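Uncharacterized protein (Legionella pneumophila subsp. pneumophila, PDB 4WRP) is of unknown function but is probably a Legionella effector, of which this chain is the all-helical C-terminal DUF5617 domain. Local coordinates at residues 4-9 with 99-104; 15-20 with 43-48; 21-26 with 53-58. All blocks are in the same frame, centred on the assembly; numbering follows the deposited sequence.

Interaction 1 of 3, residues 4-9 with 99-104; sequences GNFAAY and NLAISL
F6, in the first turn of helix 6-21, lays one side of its ring, CD2 to CZ, against A101 and L100, which follow helix 90-98. Its CB already points toward 99-104. From there chi1 (-174°) carries CG opposite the backbone N, extending the ring across the gap. F6 CD2 is the first ring atom to touch, 3.9 Å from A101 CB. One atom further, F6 CE2 comes to 3.8 Å from the same A101 CB and has A101 CA beside it. L100 CD1 lies against the CE2-CZ bond of F6, 4.1 Å from F6 CE2. Both residues approach the ring obliquely, and the F6 and L100 side chains run nearly perpendicular to each other. L100 directs one methyl at F6 while its backbone, with A101, forms the middle of a type I turn from N99 to I102. N5 caps the helix start: its OD1 accepts from A8 N at 2.9 Å. Beyond the two segments, the F6 ring meets H70 edge-to-face. L100 sits on H71, V74 and I78 of helix 68-83, and L100 and A101 both touch H10, so the turn after helix 90-98 nestles between helices 6-21 and 68-83.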
# COMPACT_ATOMS: atom_id res chain seq x y z
N GLY A 4 -14.29 -5.21 2.51
CA GLY A 4 -14.63 -6.60 2.30
C GLY A 4 -13.70 -7.38 1.43
O GLY A 4 -13.97 -8.54 1.15
N ASN A 5 -12.57 -6.78 1.03
CA ASN A 5 -11.50 -7.42 0.23
C ASN A 5 -10.29 -6.49 0.27
O ASN A 5 -10.38 -5.32 0.72
CB ASN A 5 -11.95 -7.70 -1.23
CG ASN A 5 -12.56 -6.46 -1.89
OD1 ASN A 5 -11.86 -5.48 -2.14
ND2 ASN A 5 -13.87 -6.47 -2.09
N PHE A 6 -9.17 -7.00 -0.22
CA PHE A 6 -7.92 -6.30 -0.14
C PHE A 6 -7.93 -4.99 -0.94
O PHE A 6 -7.42 -3.96 -0.46
CB PHE A 6 -6.80 -7.23 -0.56
CG PHE A 6 -5.46 -6.64 -0.39
CD1 PHE A 6 -4.88 -6.57 0.87
CD2 PHE A 6 -4.76 -6.17 -1.46
CE1 PHE A 6 -3.60 -6.05 1.03
CE2 PHE A 6 -3.48 -5.64 -1.31
CZ PHE A 6 -2.91 -5.56 -0.06
N ALA A 7 -8.53 -4.99 -2.11
CA ALA A 7 -8.59 -3.75 -2.91
C ALA A 7 -9.40 -2.67 -2.21
O ALA A 7 -9.06 -1.51 -2.24
CB ALA A 7 -9.14 -4.03 -4.32
N ALA A 8 -10.49 -3.05 -1.54
CA ALA A 8 -11.30 -2.08 -0.78
C ALA A 8 -10.52 -1.53 0.41
O ALA A 8 -10.60 -0.32 0.68
CB ALA A 8 -12.60 -2.69 -0.32
N TYR A 9 -9.75 -2.38 1.10
CA TYR A 9 -8.86 -1.85 2.15
C TYR A 9 -7.84 -0.82 1.55
O TYR A 9 -7.59 0.22 2.12
CB TYR A 9 -8.12 -2.97 2.89
CG TYR A 9 -7.14 -2.41 3.89
CD1 TYR A 9 -5.86 -2.03 3.50
CD2 TYR A 9 -7.49 -2.24 5.23
CE1 TYR A 9 -4.96 -1.49 4.40
CE2 TYR A 9 -6.58 -1.70 6.16
CZ TYR A 9 -5.32 -1.33 5.73
OH TYR A 9 -4.42 -0.80 6.59
N ASN A 99 -1.07 1.37 -7.32
CA ASN A 99 -1.37 0.12 -7.99
C ASN A 99 -0.98 -1.15 -7.22
O ASN A 99 -0.92 -2.24 -7.82
CB ASN A 99 -0.63 0.17 -9.32
CG ASN A 99 -1.24 1.21 -10.24
OD1 ASN A 99 -2.40 1.12 -10.58
ND2 ASN A 99 -0.47 2.18 -10.65
N LEU A 100 -0.70 -1.04 -5.93
CA LEU A 100 -0.13 -2.17 -5.21
C LEU A 100 -1.14 -3.29 -5.02
O LEU A 100 -0.75 -4.42 -4.78
CB LEU A 100 0.52 -1.76 -3.87
CG LEU A 100 -0.38 -1.32 -2.74
CD1 LEU A 100 -1.02 -2.51 -2.06
CD2 LEU A 100 0.41 -0.49 -1.75
N ALA A 101 -2.42 -3.00 -5.16
CA ALA A 101 -3.42 -4.02 -4.90
C ALA A 101 -3.81 -4.82 -6.14
O ALA A 101 -4.48 -5.81 -6.04
CB ALA A 101 -4.65 -3.44 -4.24
N ILE A 102 -3.36 -4.42 -7.31
CA ILE A 102 -3.82 -5.14 -8.49
C ILE A 102 -2.85 -6.24 -8.87
O ILE A 102 -1.64 -6.19 -8.55
CB ILE A 102 -4.01 -4.19 -9.64
CG1 ILE A 102 -2.69 -3.66 -10.12
CG2 ILE A 102 -4.95 -3.07 -9.21
CD1 ILE A 102 -2.87 -2.60 -11.18
N SER A 103 -3.37 -7.25 -9.54
CA SER A 103 -2.48 -8.31 -9.98
C SER A 103 -2.92 -8.85 -11.30
O SER A 103 -4.07 -8.67 -11.69
CB SER A 103 -2.43 -9.41 -8.90
OG SER A 103 -3.73 -9.96 -8.74
N LEU A 104 -1.98 -9.46 -12.01
CA LEU A 104 -2.25 -10.13 -13.27
C LEU A 104 -2.87 -11.52 -13.04
O LEU A 104 -2.71 -12.12 -11.97
CB LEU A 104 -0.98 -10.25 -14.11
CG LEU A 104 -0.32 -8.93 -14.55
CD1 LEU A 104 1.12 -9.16 -15.03
CD2 LEU A 104 -1.17 -8.22 -15.61

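Interaction 2 of 3, residues 15-20 with 43-48; sequences NAFQEI and TVLDDY
F17 and I20 of helix 6-21 meet V44 and L45 of helix 34-49 in the buried interface of a steeply crossed, broadly antiparallel helix pair, part of an all-helical domain. The segment axes come within 11.5 Å and run at 134° to each other, so contact is made by side chains and not between backbones. The I20 methyl CG2 lies 3.8 Å from V44 CG1 and almost as close to V44 CG2, so one methyl covers both branches of the valine. V44 CG1 is the shared atom: its other neighbour is F17 CE1, at 4.1 Å. F17 CE1 also reaches L45 CD2 at 3.9 Å, and both aliphatic groups come to it at a slant. F17 can span the gap because its chi1 of 173° swings the ring away from its own N and along the carbonyl side, bringing CE1 forward from a CB that does not itself point across. The next shell is aromatic and aliphatic. W13 stacks on the F17 ring and touches L45, L97 of helix 90-98 packs on both F17 and L45, and V79 of helix 68-83 adds to the cover of L45. W56 lies against I20, and its indole NE1 donates to V44 O, a carbonyl that also takes the helical bond from Y48 N at 3.0 Å.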
# COMPACT_ATOMS: atom_id res chain seq x y z
N ASN A 15 -6.92 6.98 0.41
CA ASN A 15 -7.55 8.21 0.83
C ASN A 15 -6.88 8.78 2.06
O ASN A 15 -6.63 9.98 2.12
CB ASN A 15 -9.05 7.99 1.04
CG ASN A 15 -9.72 7.43 -0.21
OD1 ASN A 15 -10.63 6.58 -0.12
ND2 ASN A 15 -9.24 7.85 -1.38
N ALA A 16 -6.49 7.90 2.99
CA ALA A 16 -5.73 8.30 4.17
C ALA A 16 -4.37 8.87 3.75
O ALA A 16 -3.91 9.90 4.23
CB ALA A 16 -5.54 7.11 5.14
N PHE A 17 -3.71 8.15 2.87
CA PHE A 17 -2.37 8.46 2.53
C PHE A 17 -2.33 9.80 1.87
O PHE A 17 -1.42 10.60 2.18
CB PHE A 17 -1.78 7.40 1.60
CG PHE A 17 -0.45 7.74 1.07
CD1 PHE A 17 0.68 7.67 1.91
CD2 PHE A 17 -0.28 8.09 -0.26
CE1 PHE A 17 1.93 7.99 1.43
CE2 PHE A 17 0.96 8.40 -0.73
CZ PHE A 17 2.06 8.37 0.11
N GLN A 18 -3.25 10.07 0.94
CA GLN A 18 -3.21 11.39 0.32
C GLN A 18 -3.51 12.51 1.31
O GLN A 18 -2.96 13.62 1.20
CB GLN A 18 -4.09 11.51 -0.93
CG GLN A 18 -5.57 11.38 -0.72
CD GLN A 18 -6.23 12.66 -0.31
OE1 GLN A 18 -5.75 13.75 -0.59
NE2 GLN A 18 -7.33 12.53 0.41
N GLU A 19 -4.37 12.24 2.28
CA GLU A 19 -4.67 13.26 3.28
C GLU A 19 -3.40 13.51 4.07
O GLU A 19 -2.99 14.65 4.24
CB GLU A 19 -5.82 12.87 4.22
CG GLU A 19 -5.99 13.90 5.35
CD GLU A 19 -7.26 13.75 6.18
OE1 GLU A 19 -8.23 13.11 5.71
OE2 GLU A 19 -7.30 14.32 7.31
N ILE A 20 -2.73 12.45 4.48
CA ILE A 20 -1.45 12.62 5.18
C ILE A 20 -0.41 13.40 4.37
O ILE A 20 0.19 14.33 4.89
CB ILE A 20 -0.86 11.26 5.67
CG1 ILE A 20 -1.75 10.69 6.77
CG2 ILE A 20 0.50 11.49 6.29
CD1 ILE A 20 -1.61 9.19 6.98
N THR A 43 9.16 8.28 4.99
CA THR A 43 8.88 8.46 6.41
C THR A 43 7.47 8.04 6.82
O THR A 43 7.29 7.29 7.79
CB THR A 43 9.17 9.90 6.84
OG1 THR A 43 10.54 10.14 6.54
CG2 THR A 43 8.99 10.05 8.32
N VAL A 44 6.50 8.50 6.05
CA VAL A 44 5.12 8.20 6.32
C VAL A 44 4.82 6.71 6.14
O VAL A 44 4.07 6.11 6.92
CB VAL A 44 4.23 9.07 5.42
CG1 VAL A 44 2.80 8.59 5.42
CG2 VAL A 44 4.36 10.52 5.89
N LEU A 45 5.34 6.12 5.08
CA LEU A 45 5.16 4.67 4.87
C LEU A 45 5.83 3.87 5.97
O LEU A 45 5.28 2.89 6.46
CB LEU A 45 5.71 4.24 3.51
CG LEU A 45 5.12 4.87 2.27
CD1 LEU A 45 5.90 4.27 1.08
CD2 LEU A 45 3.64 4.60 2.15
N ASP A 46 7.02 4.28 6.38
CA ASP A 46 7.69 3.54 7.45
C ASP A 46 6.86 3.60 8.74
O ASP A 46 6.67 2.61 9.38
CB ASP A 46 9.09 4.08 7.66
CG ASP A 46 9.97 3.14 8.52
OD1 ASP A 46 9.87 1.89 8.46
OD2 ASP A 46 10.78 3.68 9.27
N ASP A 47 6.34 4.78 9.06
CA ASP A 47 5.49 4.94 10.24
C ASP A 47 4.29 4.00 10.14
O ASP A 47 3.94 3.33 11.12
CB ASP A 47 5.09 6.41 10.42
CG ASP A 47 4.19 6.62 11.61
OD1 ASP A 47 4.60 6.18 12.71
OD2 ASP A 47 3.07 7.20 11.44
N TYR A 48 3.72 3.87 8.95
CA TYR A 48 2.61 2.94 8.72
C TYR A 48 2.96 1.49 9.06
O TYR A 48 2.15 0.80 9.63
CB TYR A 48 2.12 3.01 7.28
CG TYR A 48 1.06 2.04 6.86
CD1 TYR A 48 -0.23 2.12 7.36
CD2 TYR A 48 1.36 1.04 5.96
CE1 TYR A 48 -1.22 1.25 6.96
CE2 TYR A 48 0.39 0.13 5.57
CZ TYR A 48 -0.90 0.25 6.05
OH TYR A 48 -1.85 -0.65 5.64

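Interaction 3 of 3, residues 21-26 with 53-58; sequences MNDPRH and NTWWAK
H26 and W55 stack their rings almost flat on one another, an offset aromatic pair joining two loops at the protein surface. The imidazole lies over the six-membered ring of the indole, with centroids 4.3 Å apart and planes only 15° from parallel. H26 CE1 leads, over the outer corner of the indole, 3.4 Å from W55 CH2, while ND1 and NE2 spread to the CZ2 and CZ3 sides. In H26 a chi1 of -70° leaves CG beside its own N, and the ring turns toward the tryptophan although CB does not point there. On the other imidazole face lies the CE methyl of M21, a selenomethionine, displaced toward the rim, so the ring is sandwiched. Around the indole perimeter, near its plane, come R25 CB and the D23 carboxylate carbon, CG, which is 4.3 Å from W55 CZ3. The loop carrying these groups is shaped by D23: OD1 takes the N-H of R25 at 2.7 Å in an Asx turn, through its anti lone pair. H26 NE2 also makes a weak hydrogen bond to I20 O, at the end of helix 6-21. That bond needs a proton on NE2, which the neutral ring can supply; stacking on the indole and the M21 methyl probably limit its rotation, and the indole face could mildly favour a positive charge.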
# COMPACT_ATOMS: atom_id res chain seq x y z
N MSE A 21 -0.18 13.04 3.10
CA MSE A 21 0.86 13.69 2.35
C MSE A 21 0.52 15.15 2.05
O MSE A 21 1.43 15.91 1.83
CB MSE A 21 1.15 13.01 1.01
CG MSE A 21 1.63 11.57 1.17
SE MSE A 21 3.01 11.40 2.54
CE MSE A 21 4.31 12.78 2.09
N ASN A 22 -0.75 15.51 2.00
CA ASN A 22 -1.16 16.88 1.83
C ASN A 22 -1.15 17.69 3.13
O ASN A 22 -1.58 18.82 3.13
CB ASN A 22 -2.57 16.94 1.24
CG ASN A 22 -2.58 16.67 -0.24
OD1 ASN A 22 -1.78 17.21 -0.98
ND2 ASN A 22 -3.49 15.83 -0.67
N ASP A 23 -0.73 17.10 4.24
CA ASP A 23 -0.61 17.82 5.49
C ASP A 23 0.38 18.99 5.33
O ASP A 23 1.51 18.80 4.87
CB ASP A 23 -0.16 16.88 6.62
CG ASP A 23 -0.31 17.50 8.01
OD1 ASP A 23 0.19 18.60 8.28
OD2 ASP A 23 -0.98 16.89 8.84
N PRO A 24 -0.05 20.19 5.75
CA PRO A 24 0.82 21.35 5.65
C PRO A 24 2.13 21.20 6.46
O PRO A 24 3.17 21.77 6.10
CB PRO A 24 -0.04 22.48 6.20
CG PRO A 24 -1.06 21.82 7.06
CD PRO A 24 -1.30 20.47 6.45
N ARG A 25 2.11 20.38 7.51
CA ARG A 25 3.34 20.14 8.29
C ARG A 25 4.49 19.52 7.51
O ARG A 25 5.59 19.46 8.04
CB ARG A 25 3.04 19.31 9.54
CG ARG A 25 2.24 20.12 10.52
CD ARG A 25 1.72 19.34 11.70
NE ARG A 25 0.97 20.26 12.54
CZ ARG A 25 1.51 21.19 13.34
NH1 ARG A 25 2.83 21.33 13.43
NH2 ARG A 25 0.72 22.00 14.05
N HIS A 26 4.26 19.03 6.29
CA HIS A 26 5.37 18.49 5.53
C HIS A 26 6.22 19.57 4.91
O HIS A 26 7.36 19.30 4.53
CB HIS A 26 4.90 17.57 4.42
CG HIS A 26 4.33 16.29 4.91
ND1 HIS A 26 5.09 15.31 5.52
CD2 HIS A 26 3.06 15.81 4.87
CE1 HIS A 26 4.31 14.29 5.83
NE2 HIS A 26 3.08 14.57 5.44
N ASN A 53 1.90 5.34 14.65
CA ASN A 53 1.80 6.22 15.79
C ASN A 53 2.18 7.64 15.56
O ASN A 53 1.76 8.48 16.32
CB ASN A 53 2.62 5.67 16.95
CG ASN A 53 2.16 4.28 17.32
OD1 ASN A 53 1.02 4.09 17.72
ND2 ASN A 53 3.00 3.30 17.08
N THR A 54 2.98 7.95 14.55
CA THR A 54 3.32 9.35 14.30
C THR A 54 2.38 10.06 13.35
O THR A 54 1.96 11.16 13.64
CB THR A 54 4.76 9.54 13.79
OG1 THR A 54 5.66 8.87 14.68
CG2 THR A 54 5.13 11.01 13.78
N TRP A 55 2.05 9.47 12.21
CA TRP A 55 1.33 10.18 11.15
C TRP A 55 -0.07 9.66 10.90
O TRP A 55 -0.86 10.33 10.27
CB TRP A 55 2.12 10.09 9.85
CG TRP A 55 3.33 10.94 9.81
CD1 TRP A 55 4.64 10.57 10.02
CD2 TRP A 55 3.34 12.34 9.54
NE1 TRP A 55 5.46 11.67 9.89
CE2 TRP A 55 4.69 12.77 9.60
CE3 TRP A 55 2.34 13.28 9.27
CZ2 TRP A 55 5.05 14.10 9.41
CZ3 TRP A 55 2.71 14.61 9.05
CH2 TRP A 55 4.05 15.00 9.13
N TRP A 56 -0.36 8.45 11.38
CA TRP A 56 -1.61 7.75 11.05
C TRP A 56 -2.61 7.64 12.20
O TRP A 56 -3.55 6.84 12.10
CB TRP A 56 -1.27 6.33 10.58
CG TRP A 56 -0.50 6.28 9.33
CD1 TRP A 56 0.83 6.48 9.20
CD2 TRP A 56 -1.00 6.06 8.01
NE1 TRP A 56 1.20 6.36 7.92
CE2 TRP A 56 0.09 6.11 7.15
CE3 TRP A 56 -2.28 5.82 7.48
CZ2 TRP A 56 -0.02 5.92 5.76
CZ3 TRP A 56 -2.40 5.61 6.10
CH2 TRP A 56 -1.27 5.67 5.27
N ALA A 57 -2.45 8.41 13.28
CA ALA A 57 -3.34 8.27 14.46
C ALA A 57 -4.80 8.53 14.11
O ALA A 57 -5.69 7.80 14.55
CB ALA A 57 -2.89 9.18 15.59
N LYS A 58 -5.06 9.54 13.28
CA LYS A 58 -6.43 9.84 12.85
C LYS A 58 -7.12 8.62 12.21
O LYS A 58 -8.34 8.51 12.23
CB LYS A 58 -6.41 11.03 11.86
CG LYS A 58 -7.74 11.27 11.16
CD LYS A 58 -7.78 12.60 10.41
CE LYS A 58 -9.11 12.73 9.65
NZ LYS A 58 -9.41 14.16 9.36

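Helix 6-21 starts in interaction 1, where its first turn meets the stretch after helix 90-98, closing a loop that spans most of the helical body. Further along the same helix, interaction 2 joins it to helix 34-49 and nests inside that loop, as does interaction 3. Interactions 2 and 3 cross, their segments running 15-20, 21-26, 43-48, 53-58; interaction 3 ties the loop after helix 6-21 to the one after helix 34-49. Direct bonds connect them. D47 OD2 lies 2.6 Å from W55 N, and E19 OE2 forms a salt bridge with K58 NZ. Interactions 1 and 2 touch through Y9 OH and Y48 OH, 2.7 Å apart.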